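Local coordinates for protein putative hydrolase (Burkholderia cenocepacia, PDB 4X00) that is probably a hydrolase of the alpha/beta hydrolase fold, thought to act as an esterase on aryl esters, at residues P36-H41 with I65-R70; G114-S119 with R205-E210; Y135-I140 with L224-Q229; D230-A235 with S257-F262; E252-S257 with P266-R271. All coordinates share one frame; numbering follows the deposited sequence. Where two conformers were deposited one is given.

Contact 1 of 5, residues P36-H41 with I65-R70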
# COMPACT_ATOMS: atom_id res chain seq x y z
N PRO A 36 2.29 -1.23 17.30
CA PRO A 36 2.75 -1.50 15.93
C PRO A 36 1.95 -0.81 14.84
O PRO A 36 0.72 -0.67 14.89
CB PRO A 36 2.59 -3.02 15.79
CG PRO A 36 1.71 -3.46 16.93
CD PRO A 36 1.78 -2.43 18.00
N ILE A 37 2.67 -0.43 13.80
CA ILE A 37 2.11 0.07 12.56
C ILE A 37 2.73 -0.74 11.43
O ILE A 37 3.97 -0.86 11.38
CB ILE A 37 2.40 1.57 12.32
CG1 ILE A 37 1.93 2.41 13.53
CG2 ILE A 37 1.76 2.02 11.00
CD1 ILE A 37 2.38 3.87 13.45
N ILE A 38 1.91 -1.36 10.59
CA ILE A 38 2.40 -2.12 9.44
C ILE A 38 2.08 -1.35 8.17
O ILE A 38 0.90 -1.05 7.90
CB ILE A 38 1.77 -3.51 9.40
CG1 ILE A 38 2.16 -4.32 10.65
CG2 ILE A 38 2.18 -4.24 8.14
CD1 ILE A 38 1.35 -5.62 10.83
N PHE A 39 3.15 -1.01 7.43
CA PHE A 39 3.06 -0.25 6.19
C PHE A 39 3.07 -1.19 5.00
O PHE A 39 3.93 -2.08 4.92
CB PHE A 39 4.23 0.71 6.06
CG PHE A 39 4.27 1.76 7.13
CD1 PHE A 39 4.91 1.50 8.33
CD2 PHE A 39 3.71 3.02 6.92
CE1 PHE A 39 4.98 2.49 9.32
CE2 PHE A 39 3.76 4.01 7.90
CZ PHE A 39 4.40 3.74 9.10
N ILE A 40 2.14 -0.99 4.08
CA ILE A 40 1.94 -1.86 2.91
C ILE A 40 2.03 -1.00 1.68
O ILE A 40 1.19 -0.12 1.49
CB ILE A 40 0.56 -2.54 2.96
CG1 ILE A 40 0.34 -3.21 4.32
CG2 ILE A 40 0.44 -3.58 1.83
CD1 ILE A 40 -1.13 -3.43 4.63
N HIS A 41 3.09 -1.18 0.89
CA HIS A 41 3.30 -0.30 -0.26
C HIS A 41 2.41 -0.66 -1.46
O HIS A 41 1.56 -1.56 -1.37
CB HIS A 41 4.78 -0.31 -0.67
CG HIS A 41 5.25 -1.62 -1.23
ND1 HIS A 41 5.04 -1.99 -2.55
CD2 HIS A 41 5.95 -2.64 -0.66
CE1 HIS A 41 5.57 -3.20 -2.75
NE2 HIS A 41 6.15 -3.60 -1.63
N ILE A 65 6.75 -1.40 11.13
CA ILE A 65 7.01 -2.62 10.35
C ILE A 65 6.73 -2.35 8.87
O ILE A 65 5.66 -1.86 8.52
CB ILE A 65 6.11 -3.76 10.84
CG1 ILE A 65 6.42 -4.09 12.30
CG2 ILE A 65 6.26 -5.00 9.92
CD1 ILE A 65 5.32 -4.92 12.98
N THR A 66 7.68 -2.70 8.01
CA THR A 66 7.46 -2.62 6.57
C THR A 66 7.75 -3.99 5.96
O THR A 66 8.38 -4.84 6.60
CB THR A 66 8.37 -1.56 5.91
OG1 THR A 66 9.74 -1.81 6.24
CG2 THR A 66 8.03 -0.14 6.34
N TYR A 67 7.32 -4.21 4.73
CA TYR A 67 7.70 -5.41 4.00
C TYR A 67 7.54 -5.17 2.52
O TYR A 67 6.87 -4.22 2.09
CB TYR A 67 6.87 -6.63 4.44
CG TYR A 67 5.41 -6.63 4.09
CD1 TYR A 67 4.50 -5.90 4.85
CD2 TYR A 67 4.92 -7.41 3.05
CE1 TYR A 67 3.14 -5.94 4.58
CE2 TYR A 67 3.57 -7.48 2.76
CZ TYR A 67 2.66 -6.75 3.56
OH TYR A 67 1.32 -6.81 3.29
N ASP A 68 8.16 -6.03 1.72
CA ASP A 68 7.98 -5.99 0.27
C ASP A 68 6.84 -6.93 -0.10
O ASP A 68 6.80 -8.10 0.31
CB ASP A 68 9.25 -6.41 -0.47
CG ASP A 68 10.43 -5.49 -0.23
OD1 ASP A 68 10.23 -4.33 0.21
OD2 ASP A 68 11.57 -5.93 -0.45
N LEU A 69 5.87 -6.42 -0.86
CA LEU A 69 4.80 -7.28 -1.41
C LEU A 69 5.37 -8.42 -2.26
O LEU A 69 6.46 -8.29 -2.85
CB LEU A 69 3.85 -6.47 -2.30
CG LEU A 69 3.03 -5.37 -1.62
CD1 LEU A 69 2.27 -4.60 -2.70
CD2 LEU A 69 2.10 -5.98 -0.58
N ARG A 70 4.63 -9.52 -2.33
CA ARG A 70 5.00 -10.55 -3.29
C ARG A 70 5.18 -9.90 -4.67
O ARG A 70 4.47 -8.96 -5.07
CB ARG A 70 3.94 -11.67 -3.36
CG ARG A 70 2.55 -11.25 -3.85
CD ARG A 70 1.63 -12.51 -4.01
NE ARG A 70 1.70 -13.30 -2.79
CZ ARG A 70 1.83 -14.62 -2.75
NH1 ARG A 70 2.01 -15.22 -1.59
NH2 ARG A 70 1.75 -15.35 -3.87
O HOH W 1 5.89 -1.74 3.06
O HOH W 2 4.07 -4.05 1.57

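Contact 2 of 5, residues G114-S119 with R205-E210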
# COMPACT_ATOMS: atom_id res chain seq x y z
N GLY A 114 -1.77 -1.45 -1.92
CA GLY A 114 -1.77 -1.84 -0.52
C GLY A 114 -3.13 -1.69 0.13
O GLY A 114 -3.46 -2.43 1.06
N GLY A 115 -3.92 -0.72 -0.34
CA GLY A 115 -5.30 -0.56 0.13
C GLY A 115 -6.16 -1.76 -0.26
O GLY A 115 -7.00 -2.23 0.51
N ALA A 116 -5.95 -2.26 -1.48
CA ALA A 116 -6.69 -3.44 -1.91
C ALA A 116 -6.29 -4.67 -1.10
O ALA A 116 -7.13 -5.54 -0.79
CB ALA A 116 -6.45 -3.69 -3.40
N VAL A 117 -5.01 -4.76 -0.76
CA VAL A 117 -4.57 -5.84 0.13
C VAL A 117 -5.30 -5.75 1.48
O VAL A 117 -5.77 -6.78 2.01
CB VAL A 117 -3.04 -5.79 0.36
CG1 VAL A 117 -2.59 -6.77 1.44
CG2 VAL A 117 -2.25 -6.03 -0.95
N ILE A 118 -5.42 -4.54 2.05
CA ILE A 118 -6.18 -4.38 3.30
C ILE A 118 -7.63 -4.82 3.11
O ILE A 118 -8.17 -5.52 3.97
CB ILE A 118 -6.12 -2.93 3.82
CG1 ILE A 118 -4.69 -2.62 4.26
CG2 ILE A 118 -7.08 -2.77 5.02
CD1 ILE A 118 -4.46 -1.15 4.66
N SER A 119 -8.27 -4.41 2.01
CA SER A 119 -9.67 -4.83 1.83
C SER A 119 -9.79 -6.34 1.78
O SER A 119 -10.72 -6.91 2.36
CB SER A 119 -10.27 -4.26 0.54
OG SER A 119 -10.35 -2.86 0.65
N ARG A 205 -3.48 -6.76 -12.60
CA ARG A 205 -4.64 -6.20 -13.29
C ARG A 205 -5.93 -6.96 -12.97
O ARG A 205 -7.02 -6.37 -12.86
CB ARG A 205 -4.38 -6.24 -14.81
CG ARG A 205 -2.95 -5.79 -15.21
CD ARG A 205 -2.85 -5.73 -16.73
NE ARG A 205 -2.98 -7.01 -17.43
CZ ARG A 205 -3.58 -7.10 -18.61
NH1 ARG A 205 -3.70 -8.26 -19.25
NH2 ARG A 205 -4.06 -5.99 -19.16
N SER A 206 -5.79 -8.27 -12.83
CA SER A 206 -6.91 -9.19 -12.66
C SER A 206 -7.10 -9.63 -11.22
O SER A 206 -7.90 -10.52 -10.96
CB SER A 206 -6.72 -10.45 -13.53
OG SER A 206 -6.67 -10.11 -14.90
N MET A 207 -6.35 -9.04 -10.29
CA MET A 207 -6.44 -9.43 -8.89
C MET A 207 -7.83 -9.14 -8.33
O MET A 207 -8.33 -8.04 -8.49
CB MET A 207 -5.42 -8.68 -8.04
CG MET A 207 -5.35 -9.18 -6.60
SD MET A 207 -4.27 -8.14 -5.58
CE MET A 207 -5.33 -6.75 -5.27
N THR A 208 -8.43 -10.13 -7.68
CA THR A 208 -9.73 -9.92 -7.06
C THR A 208 -9.60 -8.96 -5.88
O THR A 208 -8.58 -8.97 -5.17
CB THR A 208 -10.34 -11.26 -6.60
OG1 THR A 208 -9.42 -11.94 -5.75
CG2 THR A 208 -10.64 -12.15 -7.82
N VAL A 209 -10.60 -8.10 -5.70
CA VAL A 209 -10.60 -7.15 -4.58
C VAL A 209 -11.98 -7.16 -3.93
O VAL A 209 -12.96 -6.73 -4.53
CB VAL A 209 -10.26 -5.71 -5.02
CG1 VAL A 209 -10.18 -4.77 -3.80
CG2 VAL A 209 -8.94 -5.68 -5.78
N GLU A 210 -12.05 -7.66 -2.70
CA GLU A 210 -13.34 -7.74 -2.01
C GLU A 210 -13.57 -6.50 -1.16
O GLU A 210 -13.69 -6.57 0.07
CB GLU A 210 -13.40 -9.00 -1.17
CG GLU A 210 -13.27 -10.25 -2.04
CD GLU A 210 -13.53 -11.52 -1.29
OE1 GLU A 210 -12.60 -12.35 -1.18
OE2 GLU A 210 -14.67 -11.71 -0.82

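Contact 3 of 5, residues Y135-I140 with L224-Q229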
# COMPACT_ATOMS: atom_id res chain seq x y z
N TYR A 135 -6.06 4.02 4.54
CA TYR A 135 -5.91 3.82 3.10
C TYR A 135 -5.28 5.09 2.56
O TYR A 135 -5.89 6.16 2.66
CB TYR A 135 -7.24 3.59 2.40
CG TYR A 135 -7.83 2.21 2.56
CD1 TYR A 135 -8.09 1.65 3.83
CD2 TYR A 135 -8.20 1.46 1.44
CE1 TYR A 135 -8.65 0.38 3.95
CE2 TYR A 135 -8.76 0.20 1.58
CZ TYR A 135 -8.98 -0.33 2.82
OH TYR A 135 -9.54 -1.57 2.93
N VAL A 136 -4.08 5.00 2.03
CA VAL A 136 -3.40 6.16 1.50
C VAL A 136 -3.48 6.10 -0.02
O VAL A 136 -2.82 5.27 -0.65
CB VAL A 136 -1.95 6.20 1.95
CG1 VAL A 136 -1.35 7.55 1.50
CG2 VAL A 136 -1.85 5.93 3.46
N ASP A 137 -4.33 6.94 -0.61
CA ASP A 137 -4.57 6.84 -2.06
C ASP A 137 -4.83 5.40 -2.43
O ASP A 137 -4.37 4.90 -3.46
CB ASP A 137 -3.41 7.45 -2.84
CG ASP A 137 -3.40 8.95 -2.68
OD1 ASP A 137 -2.92 9.39 -1.61
OD2 ASP A 137 -3.99 9.69 -3.53
N GLY A 138 -5.60 4.72 -1.59
CA GLY A 138 -5.87 3.32 -1.77
C GLY A 138 -6.74 3.00 -2.96
O GLY A 138 -7.71 3.72 -3.31
N VAL A 139 -6.40 1.89 -3.61
CA VAL A 139 -7.36 1.29 -4.50
C VAL A 139 -8.55 0.84 -3.67
O VAL A 139 -8.37 0.17 -2.65
CB VAL A 139 -6.76 0.10 -5.26
CG1 VAL A 139 -7.88 -0.71 -5.99
CG2 VAL A 139 -5.73 0.61 -6.26
N ILE A 140 -9.75 1.21 -4.10
CA ILE A 140 -10.99 0.73 -3.49
C ILE A 140 -11.48 -0.39 -4.41
O ILE A 140 -11.38 -1.57 -4.07
CB ILE A 140 -12.02 1.86 -3.30
CG1 ILE A 140 -11.42 2.97 -2.42
CG2 ILE A 140 -13.31 1.30 -2.71
CD1 ILE A 140 -10.89 2.48 -1.03
N LEU A 224 -9.20 7.51 5.21
CA LEU A 224 -8.80 7.54 3.81
C LEU A 224 -8.11 8.87 3.56
O LEU A 224 -8.73 9.92 3.69
CB LEU A 224 -10.00 7.37 2.90
CG LEU A 224 -10.25 5.93 2.46
CD1 LEU A 224 -10.46 4.94 3.65
CD2 LEU A 224 -11.43 5.91 1.47
N LEU A 225 -6.83 8.83 3.21
CA LEU A 225 -6.04 10.04 3.00
C LEU A 225 -5.61 10.02 1.54
O LEU A 225 -4.89 9.09 1.14
CB LEU A 225 -4.81 10.07 3.90
CG LEU A 225 -4.93 10.17 5.42
CD1 LEU A 225 -3.53 10.26 6.02
CD2 LEU A 225 -5.62 11.43 5.80
N TYR A 226 -6.05 11.00 0.75
CA TYR A 226 -5.75 11.00 -0.71
C TYR A 226 -5.19 12.35 -1.11
O TYR A 226 -5.67 13.39 -0.63
CB TYR A 226 -7.03 10.76 -1.54
CG TYR A 226 -7.50 9.34 -1.55
CD1 TYR A 226 -7.92 8.73 -0.39
CD2 TYR A 226 -7.51 8.59 -2.73
CE1 TYR A 226 -8.34 7.41 -0.38
CE2 TYR A 226 -7.96 7.27 -2.74
CZ TYR A 226 -8.35 6.68 -1.55
OH TYR A 226 -8.78 5.38 -1.51
N GLY A 227 -4.24 12.34 -2.04
CA GLY A 227 -3.90 13.56 -2.75
C GLY A 227 -5.02 13.90 -3.72
O GLY A 227 -5.44 13.05 -4.53
N ALA A 228 -5.47 15.16 -3.70
CA ALA A 228 -6.56 15.58 -4.58
C ALA A 228 -6.17 15.48 -6.05
O ALA A 228 -7.03 15.38 -6.92
CB ALA A 228 -7.02 17.02 -4.24
N GLN A 229 -4.87 15.58 -6.32
CA GLN A 229 -4.44 15.55 -7.71
C GLN A 229 -3.85 14.19 -8.11
O GLN A 229 -3.11 14.08 -9.08
CB GLN A 229 -3.44 16.69 -7.96
CG GLN A 229 -4.07 18.04 -7.57
CD GLN A 229 -3.20 19.20 -7.95
OE1 GLN A 229 -2.82 19.34 -9.13
NE2 GLN A 229 -2.89 20.05 -6.99

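Contact 4 of 5, residues D230-A235 with S257-F262. With EDO (1,2-ethanediol), chain G.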
# COMPACT_ATOMS: atom_id res chain seq x y z
N ASP A 230 -4.24 13.15 -7.39
CA ASP A 230 -3.80 11.79 -7.71
C ASP A 230 -4.11 11.47 -9.18
O ASP A 230 -5.24 11.54 -9.63
CB ASP A 230 -4.51 10.83 -6.74
CG ASP A 230 -4.04 9.39 -6.84
OD1 ASP A 230 -3.56 8.98 -7.92
OD2 ASP A 230 -4.14 8.64 -5.84
N ALA A 231 -3.07 11.16 -9.93
CA ALA A 231 -3.16 10.91 -11.38
C ALA A 231 -3.37 9.44 -11.70
O ALA A 231 -3.42 9.10 -12.88
CB ALA A 231 -1.90 11.44 -12.08
N LEU A 232 -3.52 8.60 -10.68
CA LEU A 232 -3.66 7.17 -10.92
C LEU A 232 -4.96 6.65 -10.35
O LEU A 232 -5.68 5.90 -11.03
CB LEU A 232 -2.48 6.39 -10.35
CG LEU A 232 -1.19 6.59 -11.14
CD1 LEU A 232 -0.00 6.08 -10.36
CD2 LEU A 232 -1.24 5.90 -12.53
N VAL A 233 -5.27 7.03 -9.12
CA VAL A 233 -6.54 6.64 -8.51
C VAL A 233 -7.40 7.89 -8.43
O VAL A 233 -6.91 8.93 -8.00
CB VAL A 233 -6.33 6.03 -7.10
CG1 VAL A 233 -7.67 5.80 -6.39
CG2 VAL A 233 -5.55 4.69 -7.20
N LYS A 234 -8.66 7.81 -8.89
CA LYS A 234 -9.57 8.96 -8.81
C LYS A 234 -9.98 9.16 -7.35
O LYS A 234 -10.71 8.35 -6.78
CB LYS A 234 -10.82 8.77 -9.69
CG LYS A 234 -10.53 8.68 -11.20
CD LYS A 234 -11.79 8.34 -11.97
CE LYS A 234 -11.56 8.38 -13.46
NZ LYS A 234 -12.78 7.93 -14.17
N ALA A 235 -9.49 10.24 -6.75
CA ALA A 235 -9.60 10.45 -5.29
C ALA A 235 -11.05 10.58 -4.83
O ALA A 235 -11.50 9.80 -3.98
CB ALA A 235 -8.80 11.69 -4.87
N SER A 257 -1.23 17.49 -3.22
CA SER A 257 -0.52 16.22 -3.42
C SER A 257 -1.18 15.40 -4.49
O SER A 257 -2.39 15.51 -4.77
CB SER A 257 -0.47 15.36 -2.16
OG SER A 257 0.42 15.87 -1.20
N GLY A 258 -0.37 14.54 -5.10
CA GLY A 258 -0.86 13.49 -5.98
C GLY A 258 -0.94 12.15 -5.26
O GLY A 258 -1.38 12.09 -4.10
N HIS A 259 -0.55 11.08 -5.96
CA HIS A 259 -0.79 9.72 -5.51
C HIS A 259 0.04 9.29 -4.30
O HIS A 259 -0.27 8.28 -3.68
CB HIS A 259 -0.49 8.83 -6.73
CG HIS A 259 -0.78 7.37 -6.56
ND1 HIS A 259 -2.05 6.88 -6.30
CD2 HIS A 259 0.02 6.28 -6.73
CE1 HIS A 259 -2.00 5.55 -6.26
NE2 HIS A 259 -0.76 5.17 -6.53
N ALA A 260 1.08 10.05 -3.94
CA ALA A 260 2.00 9.65 -2.89
C ALA A 260 2.18 10.74 -1.80
O ALA A 260 3.28 11.23 -1.57
CB ALA A 260 3.36 9.28 -3.49
N PRO A 261 1.10 11.09 -1.08
CA PRO A 261 1.18 12.17 -0.09
C PRO A 261 2.16 11.90 1.05
O PRO A 261 2.62 12.86 1.67
CB PRO A 261 -0.27 12.27 0.45
CG PRO A 261 -0.90 10.95 0.12
CD PRO A 261 -0.26 10.55 -1.20
N PHE A 262 2.44 10.65 1.38
CA PHE A 262 3.39 10.31 2.43
C PHE A 262 4.82 10.73 2.04
O PHE A 262 5.68 10.92 2.93
CB PHE A 262 3.34 8.81 2.75
CG PHE A 262 3.53 7.94 1.52
CD1 PHE A 262 2.46 7.63 0.69
CD2 PHE A 262 4.82 7.52 1.17
CE1 PHE A 262 2.66 6.87 -0.47
CE2 PHE A 262 5.03 6.78 0.02
CZ PHE A 262 3.94 6.46 -0.81
C1 EDO G . -8.87 12.76 -10.04
O1 EDO G . -10.09 12.14 -9.65
C2 EDO G . -8.05 13.18 -8.83
O2 EDO G . -7.60 12.05 -8.10
O HOH W 3 -0.32 11.51 -8.84

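Contact 5 of 5, residues E252-S257 with P266-R271. With EDO (1,2-ethanediol), chain H.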
# COMPACT_ATOMS: atom_id res chain seq x y z
N GLU A 252 -9.59 12.61 4.23
CA GLU A 252 -8.94 13.90 4.09
C GLU A 252 -8.36 13.97 2.69
O GLU A 252 -7.79 13.00 2.22
CB GLU A 252 -7.82 14.09 5.13
CG GLU A 252 -8.21 13.95 6.57
CD GLU A 252 -8.97 15.13 7.11
OE1 GLU A 252 -9.17 16.11 6.36
OE2 GLU A 252 -9.36 15.08 8.30
N LEU A 253 -8.50 15.11 2.06
CA LEU A 253 -7.89 15.39 0.77
C LEU A 253 -6.72 16.32 0.96
O LEU A 253 -6.88 17.39 1.55
CB LEU A 253 -8.89 16.03 -0.20
CG LEU A 253 -9.94 15.14 -0.81
CD1 LEU A 253 -10.98 15.99 -1.50
CD2 LEU A 253 -9.30 14.16 -1.81
N TYR A 254 -5.56 15.96 0.43
CA TYR A 254 -4.40 16.84 0.41
C TYR A 254 -4.44 17.57 -0.92
O TYR A 254 -4.11 16.98 -1.98
CB TYR A 254 -3.08 16.05 0.53
CG TYR A 254 -2.76 15.44 1.89
CD1 TYR A 254 -3.74 15.17 2.85
CD2 TYR A 254 -1.45 15.12 2.20
CE1 TYR A 254 -3.39 14.59 4.09
CE2 TYR A 254 -1.10 14.57 3.42
CZ TYR A 254 -2.07 14.31 4.36
OH TYR A 254 -1.66 13.75 5.57
N ALA A 255 -4.83 18.85 -0.89
CA ALA A 255 -5.10 19.59 -2.11
C ALA A 255 -3.97 19.59 -3.13
O ALA A 255 -4.22 19.52 -4.35
CB ALA A 255 -5.45 21.05 -1.75
N ASP A 256 -2.73 19.67 -2.65
CA ASP A 256 -1.60 19.86 -3.56
C ASP A 256 -0.70 18.64 -3.62
O ASP A 256 0.44 18.71 -4.05
CB ASP A 256 -0.83 21.10 -3.16
CG ASP A 256 -1.69 22.37 -3.21
OD1 ASP A 256 -2.52 22.48 -4.14
OD2 ASP A 256 -1.54 23.24 -2.33
N SER A 257 -1.23 17.49 -3.22
CA SER A 257 -0.52 16.22 -3.42
C SER A 257 -1.18 15.40 -4.49
O SER A 257 -2.39 15.51 -4.77
CB SER A 257 -0.47 15.36 -2.16
OG SER A 257 0.42 15.87 -1.20
N PRO A 266 5.25 14.97 3.75
CA PRO A 266 5.55 13.96 4.78
C PRO A 266 5.31 14.47 6.20
O PRO A 266 4.92 13.66 7.04
CB PRO A 266 7.05 13.67 4.53
CG PRO A 266 7.58 14.93 3.91
CD PRO A 266 6.45 15.42 3.02
N GLU A 267 5.54 15.75 6.46
CA GLU A 267 5.30 16.25 7.81
C GLU A 267 3.81 16.19 8.16
O GLU A 267 3.41 15.73 9.24
CB GLU A 267 5.80 17.68 7.93
CG GLU A 267 7.28 17.84 7.68
CD GLU A 267 7.66 18.00 6.18
OE1 GLU A 267 6.77 18.11 5.32
OE2 GLU A 267 8.86 18.12 5.88
N ARG A 268 2.97 16.62 7.23
CA ARG A 268 1.53 16.53 7.40
C ARG A 268 1.07 15.07 7.52
O ARG A 268 0.29 14.72 8.41
CB ARG A 268 0.83 17.23 6.24
CG ARG A 268 -0.67 17.19 6.27
CD ARG A 268 -1.22 17.84 5.01
NE ARG A 268 -2.67 17.88 4.98
CZ ARG A 268 -3.36 18.35 3.95
NH1 ARG A 268 -2.70 18.84 2.87
NH2 ARG A 268 -4.69 18.38 4.00
N PHE A 269 1.60 14.22 6.65
CA PHE A 269 1.21 12.82 6.68
C PHE A 269 1.55 12.18 8.01
O PHE A 269 0.74 11.46 8.59
CB PHE A 269 1.87 12.06 5.53
CG PHE A 269 1.47 10.61 5.48
CD1 PHE A 269 0.31 10.23 4.83
CD2 PHE A 269 2.20 9.65 6.16
CE1 PHE A 269 -0.10 8.90 4.82
CE2 PHE A 269 1.80 8.32 6.15
CZ PHE A 269 0.64 7.96 5.51
N ASN A 270 2.77 12.43 8.50
CA ASN A 270 3.20 11.79 9.73
C ASN A 270 2.41 12.29 10.92
O ASN A 270 2.17 11.54 11.88
CB ASN A 270 4.69 12.01 9.96
CG ASN A 270 5.54 11.29 8.94
OD1 ASN A 270 5.02 10.48 8.15
ND2 ASN A 270 6.84 11.54 8.96
N ARG A 271 2.04 13.57 10.89
CA ARG A 271 1.14 14.13 11.90
C ARG A 271 -0.23 13.43 11.86
O ARG A 271 -0.73 12.96 12.89
CB ARG A 271 0.97 15.64 11.64
CG ARG A 271 0.16 16.33 12.74
CD ARG A 271 -0.38 17.69 12.25
NE ARG A 271 -1.46 17.49 11.30
CZ ARG A 271 -1.67 18.21 10.19
NH1 ARG A 271 -0.89 19.24 9.89
NH2 ARG A 271 -2.67 17.89 9.38
C1 EDO H . -6.46 17.62 6.41
O1 EDO H . -5.93 18.95 6.65
C2 EDO H . -5.64 16.53 7.09
O2 EDO H . -4.24 16.76 6.98

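Contact 1 of 5, residues P36-H41 with I65-R70
Residues 36-40 and 65-67 run as parallel strands, their axes 4.8 Å apart at an angle of 22°. Residues 65-67 are the end of strand 63-67, the neighbour of strand 36-40 in the central sheet of the alpha/beta hydrolase fold, and the two belong to one beta-alpha-beta unit. I65 bonds through both its N and its O. Its N donates to I37 O at 2.8 Å, and its O accepts from F39 N, both bonds nearly along the C=O axis. Beyond F39 the strands part, and two waters fill in. One donates to F39 O and Y67 O; the other also donates to Y67 O and accepts from H41 N.

I38, I40, I65 and Y67 lie on one face of the sheet, where I38 and Y67 touch helix 87-100. I38 and I65 lie side by side, CG1 of I38 4.0 Å from CD1 of I65. Y67 has CG in the crowded position between backbone N and carbonyl carbon (chi1 68°). This swings its ring back toward strand 36-40, where the edge meets I38 CG2 and CE1 nears I40 CG1. On the other face CG2 of T66 packs obliquely on F39.

H41, just past the strand, also holds CG in the crowded position. L69 CG sits over one face of its imidazole. L69 N-H donates to H41 NE2 at 2.9 Å, so NE2 is the acceptor; the N-H arrives 35° out of the ring plane.

Contact 2 of 5, residues G114-S119 with R205-E210
The methyl of A116 points out from its helix at the loop 205-210, where two side chains meet it. M207 reaches it with the tip of its chain. Its CG is anti to the backbone N (chi1 -172°) and the next torsion is also extended. The last torsion, 78°, then bends CE round, and this methyl stops 3.8 Å from A116 CB. V209 approaches with its branched end. CG1, anti to the backbone N, lies 3.9 Å from A116 CB, and CG2 is 4.0 Å from the same carbon. One small methyl therefore takes three others, and no hydrogen bond crosses between the two segments.

Helix 113-125 starts within the probable nucleophile elbow of the alpha/beta hydrolase fold, a GxSxG pattern whose last glycine is G114. The loop joins helix 198-204 to helix 211-216, and so the contact sets the region between strands 132-136 and 222-227 against the helix behind the elbow.

One turn further along, S119 also points its CB at the loop. That carbon comes within 4.2 Å of E210 O. Its OG turns to another partner, the hydroxyl of Y135. N120 adds polar ties next door, its side chain accepting from E210 N and donating to T208 O. E210 is the N-cap residue of helix 211-216, and its carboxylate end leads away from S119.

Contact 3 of 5, residues Y135-I140 with L224-Q229
The tight part of this contact lies where parallel strands 132-136 and 222-227 of the alpha/beta hydrolase sheet reach their C-terminal ends. L225 N donates to Y135 O at 2.9 Å, and L225 O accepts from D137 N. Y135 and L224 lie side by side, Y135 CB to L224 CD1 3.7 Å, while the tyrosine hydroxyl bonds to S119. D137 then turns back with a positive phi of 48°. Its CA sits 3.4 Å above the Y226 ring, offset toward the rim. The hydroxyl of Y226 donates to G138 O at 2.7 Å, in the carbonyl plane on a lone pair. I140 CD1 packs against the Y226 hydroxyl oxygen. G227 N closes this tight end on the D137 carboxylate, at 3.1 Å from OD2 on its syn lone pair and weakly at OD1.

The loose side begins past G227, where the chain leaves the contact and A228 is exposed.

D230 OD2 lies close to D137 OD2. Two buried carboxylates so near suggest that they share a proton.

Contact 4 of 5, residues D230-A235 with S257-F262
One carboxylate oxygen, D230 OD1, takes two backbone N-H groups of its own loop. L232 N meets it at 2.8 Å on the anti lone pair, making an Asx turn. V233 N comes at 2.9 Å from well above the carboxylate plane. H259 ND1 donates to D230 OD2 at 2.8 Å, nearly straight at 170°, with OD2 in the imidazole plane. Carboxylate and ring are turned 61° against each other.

In the alpha/beta hydrolase fold these loops carry the acid and the histidine. D230 and H259 are consistent with a Ser-His-Asp triad completed by S112. The carboxylate would favour a proton on ND1 and leave NE2 to act as a base.

L232 crosses the histidine at about a right angle, with L232 CD1 over one ring face, 3.6 Å from H259 CD2. V233 CG2 nears H259 CE1 obliquely. A water accepts from both A231 N and H259 N. O2 of an ethanediol, probably from the crystallisation liquor, accepts from A235 N and donates to D230 O.

Contact 5 of 5, residues E252-S257 with P266-R271
R268 lays its guanidinium flat on the ring of Y254, planes 6° apart and centres 3.7 Å apart. The arginine chain is extended all the way, with CG anti to the backbone N (chi1 178°), so it spans the gap from helix 266-280 to strand 250-254. NE stands over the centre of the ring and R268 CZ is 3.4 Å from Y254 CD1. CD also rides over the face, making a CH-pi contact beside the cation-pi stack.

The strand is the last of the alpha/beta hydrolase sheet. Residues 266-271 of the C-terminal helix run nearly antiparallel to strand residues 252-254, at 168°. Y254 OH ends at the helix backbone, 3.2 Å from F269 CA, and is hydrogen-bonded to D272. F269 CB borders the same oxygen. Y254 to S257 form a type I turn.

In the guanidinium plane R268 NE donates to O2 of an ethanediol at 2.8 Å, nearly straight at 169°. NH2 adds a weak bond to that oxygen. This molecule is probably adventitious, from the crystallisation liquor. NH1 forms a salt bridge with E265. The Y254 stack and the E265 salt bridge together probably limit rotation of the guanidinium, and E265 probably offsets its charge.

From the N terminus, contact 1 closes the first loop, joining two neighbouring strands within the N-terminal half of the sheet. It is complete before contact 2 begins, though I40 touches G114 and I118 of the helix at the probable elbow. Contacts 2 and 3 cross, because 135-140 lies between the two segments of contact 2, and S119 meets Y135. Contact 3 closes over the largely helical region between strands 132-136 and 222-227; contact 2 reaches into it. Contact 4 closes over helix 235-245 and strand 250-254, joining the loop after strand 222-227 to the one before helix 261-264. Contacts 4 and 5 cross and share S257. Contact 5 ties the last strand to the C-terminal helix.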